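Long-range contact in putative glycosyltransferase (Mannosyltransferase) involved in glycosylating the PBCV-1 major capsid protein (Paramecium bursaria Chlorella virus 1, PDB 2P73), which probably transfers sugars from nucleotide-sugar donors as a manganese-binding glycosyltransferase domain, one part of a longer viral protein thought to glycosylate the major capsid protein: residues A[78-83]-A[193-198]. Sequence-based numbering, arbitrary orientation.
With MN (manganese (II) ion), chain B; UDP (uridine-5'-diphosphate), chain C.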
ATOM      1  N   TRP A  78       3.430  -0.657   1.929  1.00 31.30           N
ATOM      2  CA  TRP A  78       2.583  -1.402   1.036  1.00 31.10           C
ATOM      3  C   TRP A  78       2.026  -0.472  -0.034  1.00 31.37           C
ATOM      4  O   TRP A  78       1.483   0.592   0.274  1.00 31.15           O
ATOM      5  CB  TRP A  78       1.416  -2.073   1.767  1.00 30.30           C
ATOM      6  CG  TRP A  78       0.465  -2.694   0.772  1.00 28.79           C
ATOM      7  CD1 TRP A  78      -0.727  -2.159   0.304  1.00 28.39           C
ATOM      8  CD2 TRP A  78       0.633  -3.941   0.097  1.00 26.93           C
ATOM      9  NE1 TRP A  78      -1.299  -3.017  -0.607  1.00 28.22           N
ATOM     10  CE2 TRP A  78      -0.479  -4.105  -0.769  1.00 28.18           C
ATOM     11  CE3 TRP A  78       1.617  -4.943   0.133  1.00 26.87           C
ATOM     12  CZ2 TRP A  78      -0.629  -5.239  -1.591  1.00 29.79           C
ATOM     13  CZ3 TRP A  78       1.456  -6.066  -0.678  1.00 27.98           C
ATOM     14  CH2 TRP A  78       0.338  -6.211  -1.514  1.00 26.86           C
ATOM     15  N   LEU A  79       2.204  -0.882  -1.286  1.00 31.47           N
ATOM     16  CA  LEU A  79       1.568  -0.249  -2.429  1.00 31.19           C
ATOM     17  C   LEU A  79       0.789  -1.313  -3.169  1.00 31.54           C
ATOM     18  O   LEU A  79       1.313  -2.390  -3.495  1.00 30.81           O
ATOM     19  CB  LEU A  79       2.600   0.344  -3.382  1.00 31.19           C
ATOM     20  CG  LEU A  79       3.597   1.370  -2.871  1.00 30.04           C
ATOM     21  CD1 LEU A  79       4.550   1.737  -3.974  1.00 30.28           C
ATOM     22  CD2 LEU A  79       2.894   2.595  -2.318  1.00 27.73           C
ATOM     23  N   ASP A  80      -0.482  -1.025  -3.401  1.00 32.00           N
ATOM     24  CA  ASP A  80      -1.309  -1.887  -4.217  1.00 32.46           C
ATOM     25  C   ASP A  80      -0.688  -2.025  -5.602  1.00 33.12           C
ATOM     26  O   ASP A  80      -0.019  -1.102  -6.101  1.00 32.82           O
ATOM     27  CB  ASP A  80      -2.694  -1.292  -4.355  1.00 31.99           C
ATOM     28  CG  ASP A  80      -3.671  -1.770  -3.274  1.00 33.77           C
ATOM     29  OD1 ASP A  80      -3.319  -2.564  -2.386  1.00 36.28           O
ATOM     30  OD2 ASP A  80      -4.834  -1.346  -3.314  1.00 34.52           O
ATOM     31  N   SER A  81      -0.941  -3.175  -6.219  1.00 33.49           N
ATOM     32  CA  SER A  81      -0.551  -3.472  -7.585  1.00 33.72           C
ATOM     33  C   SER A  81      -1.084  -2.517  -8.654  1.00 33.72           C
ATOM     34  O   SER A  81      -0.599  -2.531  -9.797  1.00 33.74           O
ATOM     35  CB  SER A  81      -0.953  -4.917  -7.933  1.00 34.08           C
ATOM     36  OG  SER A  81      -2.348  -5.102  -7.806  1.00 35.34           O
ATOM     37  N   ASP A  82      -2.079  -1.698  -8.315  1.00 33.64           N
ATOM     38  CA  ASP A  82      -2.572  -0.677  -9.259  1.00 32.81           C
ATOM     39  C   ASP A  82      -2.140   0.725  -8.847  1.00 33.04           C
ATOM     40  O   ASP A  82      -2.767   1.726  -9.220  1.00 32.69           O
ATOM     41  CB  ASP A  82      -4.088  -0.761  -9.393  1.00 33.47           C
ATOM     42  CG  ASP A  82      -4.796  -0.641  -8.065  1.00 34.35           C
ATOM     43  OD1 ASP A  82      -4.151  -0.885  -7.026  1.00 35.89           O
ATOM     44  OD2 ASP A  82      -5.989  -0.273  -8.045  1.00 37.91           O
ATOM     45  N   VAL A  83      -1.092   0.783  -8.025  1.00 33.00           N
ATOM     46  CA  VAL A  83      -0.444   2.028  -7.671  1.00 32.90           C
ATOM     47  C   VAL A  83       0.908   2.066  -8.391  1.00 33.64           C
ATOM     48  O   VAL A  83       1.704   1.106  -8.294  1.00 32.76           O
ATOM     49  CB  VAL A  83      -0.183   2.149  -6.132  1.00 32.62           C
ATOM     50  CG1 VAL A  83       0.620   3.406  -5.824  1.00 31.31           C
ATOM     51  CG2 VAL A  83      -1.497   2.176  -5.333  1.00 32.60           C
ATOM     52  N   PHE A 193       2.719   8.847  -5.622  1.00 34.29           N
ATOM     53  CA  PHE A 193       2.038   7.570  -5.830  1.00 33.80           C
ATOM     54  C   PHE A 193       0.616   7.777  -6.362  1.00 34.15           C
ATOM     55  O   PHE A 193      -0.210   8.421  -5.716  1.00 35.00           O
ATOM     56  CB  PHE A 193       2.022   6.749  -4.535  1.00 33.21           C
ATOM     57  CG  PHE A 193       3.399   6.365  -4.035  1.00 32.49           C
ATOM     58  CD1 PHE A 193       4.374   5.884  -4.915  1.00 32.24           C
ATOM     59  CD2 PHE A 193       3.712   6.464  -2.691  1.00 30.13           C
ATOM     60  CE1 PHE A 193       5.632   5.547  -4.462  1.00 31.04           C
ATOM     61  CE2 PHE A 193       4.968   6.125  -2.233  1.00 29.70           C
ATOM     62  CZ  PHE A 193       5.929   5.662  -3.122  1.00 31.22           C
ATOM     63  N   VAL A 194       0.341   7.242  -7.543  1.00 33.63           N
ATOM     64  CA  VAL A 194      -0.962   7.408  -8.182  1.00 34.14           C
ATOM     65  C   VAL A 194      -1.721   6.068  -8.163  1.00 34.48           C
ATOM     66  O   VAL A 194      -1.152   5.055  -8.562  1.00 34.24           O
ATOM     67  CB  VAL A 194      -0.796   7.941  -9.619  1.00 34.30           C
ATOM     68  CG1 VAL A 194      -2.149   8.022 -10.342  1.00 33.11           C
ATOM     69  CG2 VAL A 194      -0.095   9.333  -9.599  1.00 33.78           C
ATOM     70  N   HIS A 195      -2.969   6.076  -7.672  1.00 34.52           N
ATOM     71  CA  HIS A 195      -3.753   4.850  -7.420  1.00 35.63           C
ATOM     72  C   HIS A 195      -4.894   4.756  -8.424  1.00 36.62           C
ATOM     73  O   HIS A 195      -5.772   5.620  -8.454  1.00 36.81           O
ATOM     74  CB  HIS A 195      -4.362   4.874  -6.012  1.00 34.95           C
ATOM     75  CG  HIS A 195      -4.901   3.555  -5.528  1.00 33.77           C
ATOM     76  ND1 HIS A 195      -5.287   3.365  -4.221  1.00 32.39           N
ATOM     77  CD2 HIS A 195      -5.080   2.358  -6.145  1.00 34.24           C
ATOM     78  CE1 HIS A 195      -5.694   2.119  -4.056  1.00 33.22           C
ATOM     79  NE2 HIS A 195      -5.577   1.481  -5.206  1.00 29.80           N
ATOM     80  N   MET A 196      -4.885   3.700  -9.234  1.00 37.91           N
ATOM     81  CA  MET A 196      -5.960   3.455 -10.191  1.00 38.77           C
ATOM     82  C   MET A 196      -7.079   2.678  -9.533  1.00 40.27           C
ATOM     83  O   MET A 196      -7.555   1.690 -10.071  1.00 41.23           O
ATOM     84  CB  MET A 196      -5.451   2.676 -11.386  1.00 38.48           C
ATOM     85  CG  MET A 196      -4.345   3.346 -12.171  1.00 38.12           C
ATOM     86  SD  MET A 196      -3.788   2.264 -13.478  1.00 37.24           S
ATOM     87  CE  MET A 196      -2.965   0.953 -12.576  1.00 35.17           C
ATOM     88  N   CYS A 197      -7.486   3.141  -8.362  1.00 42.71           N
ATOM     89  CA  CYS A 197      -8.443   2.455  -7.483  1.00 43.02           C
ATOM     90  C   CYS A 197      -9.864   2.307  -8.063  1.00 43.09           C
ATOM     91  O   CYS A 197     -10.419   3.266  -8.640  1.00 43.01           O
ATOM     92  CB  CYS A 197      -8.507   3.216  -6.170  1.00 42.08           C
ATOM     93  SG  CYS A 197      -9.759   2.621  -5.048  1.00 46.61           S
ATOM     94  N   GLY A 198     -10.451   1.119  -7.884  1.00 42.74           N
ATOM     95  CA  GLY A 198     -11.854   0.873  -8.252  1.00 42.74           C
ATOM     96  C   GLY A 198     -12.166   0.897  -9.748  1.00 43.13           C
ATOM     97  O   GLY A 198     -13.240   1.363 -10.159  1.00 42.53           O
TER
HETATM   98 MN    MN B 214      -5.773  -0.610  -5.391  1.00  2.00          MN
HETATM   99  N1  UDP C 411      -5.468  -8.384  -5.454  1.00 46.26           N
HETATM  100  C2  UDP C 411      -4.974  -9.436  -6.219  1.00 45.33           C
HETATM  101  N3  UDP C 411      -5.688  -9.913  -7.280  1.00 46.84           N
HETATM  102  C4  UDP C 411      -6.889  -9.339  -7.618  1.00 47.16           C
HETATM  103  C5  UDP C 411      -7.386  -8.271  -6.852  1.00 47.50           C
HETATM  104  C6  UDP C 411      -6.780  -8.007  -5.618  1.00 45.30           C
HETATM  105  O2  UDP C 411      -3.923  -9.998  -5.966  1.00 47.26           O
HETATM  106  O4  UDP C 411      -7.491  -9.797  -8.591  1.00 47.65           O
HETATM  107  C1' UDP C 411      -4.668  -7.898  -4.313  1.00 45.29           C
HETATM  108  C2' UDP C 411      -3.504  -7.116  -4.896  1.00 44.22           C
HETATM  109  O2' UDP C 411      -2.341  -7.463  -4.178  1.00 42.39           O
HETATM  110  C3' UDP C 411      -3.902  -5.663  -4.711  1.00 42.54           C
HETATM  111  C4' UDP C 411      -4.898  -5.692  -3.550  1.00 41.94           C
HETATM  112  O4' UDP C 411      -5.390  -7.020  -3.462  1.00 43.67           O
HETATM  113  O3' UDP C 411      -2.761  -4.877  -4.451  1.00 41.44           O
HETATM  114  C5' UDP C 411      -6.078  -4.750  -3.714  1.00 39.95           C
HETATM  115  O5' UDP C 411      -6.692  -4.994  -4.958  1.00 37.56           O
HETATM  116  PA  UDP C 411      -7.287  -3.776  -5.804  1.00 37.01           P
HETATM  117  O1A UDP C 411      -6.256  -2.725  -5.990  1.00 37.92           O
HETATM  118  O2A UDP C 411      -7.872  -4.182  -7.086  1.00 37.80           O
HETATM  119  O3A UDP C 411      -8.409  -3.123  -4.830  1.00 37.51           O
HETATM  120  PB  UDP C 411      -9.026  -1.649  -5.031  1.00 38.59           P
HETATM  121  O1B UDP C 411      -8.050  -0.550  -4.786  1.00 39.67           O
HETATM  122  O2B UDP C 411      -9.480  -1.482  -6.433  1.00 39.01           O
HETATM  123  O3B UDP C 411     -10.148  -1.461  -4.060  1.00 39.47           O
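Leu-79, on strand 75-79, meets the Phe-193 ring: CD2 stands 4.0 Å from the ring centroid and 13° off its normal, a CH-pi contact over one face. Asp-80 then turns to the metal, its OD2 binding manganese at 2.4 Å. Its other oxygen, OD1, accepts a hydrogen bond from Trp-78 NE1 on the anti side, 26° out of the carboxylate plane, which restrains the rotation of the group. At Ser-81, inside the type I turn, the backbone N donates to UDP O3'. Asp-82 uses its carboxylate on the metal and its backbone carbonyl on segment 193-198. Its CG, between backbone N and carbonyl carbon (chi1 56°), brings OD1 to 2.3 Å from manganese, while OD2, at a longer 2.7 Å from manganese, also forms a salt bridge with Arg-204; its carbonyl O receives a nearly straight bond from Met-196 N (2.9 Å). Val-83, in an antiparallel non-hydrogen-bonded pair with His-195, lays CG2 3.8 Å from the imidazole centroid, a CH-pi contact, with Cys-197 CB over the opposite face. With ND1 hydrogen-bonded to Asn-178, His-195 directs NE2 to manganese at 2.1 Å; Gly-198 N donates a hydrogen bond to UDP O2B. Asp-80 and Asp-82 form the DxD motif of a GT-A glycosyltransferase. Together with His-195 and one oxygen from each UDP phosphate they surround the metal, which joins distant chain segments and probably offsets diphosphate charge, as expected for a leaving group in sugar transfer.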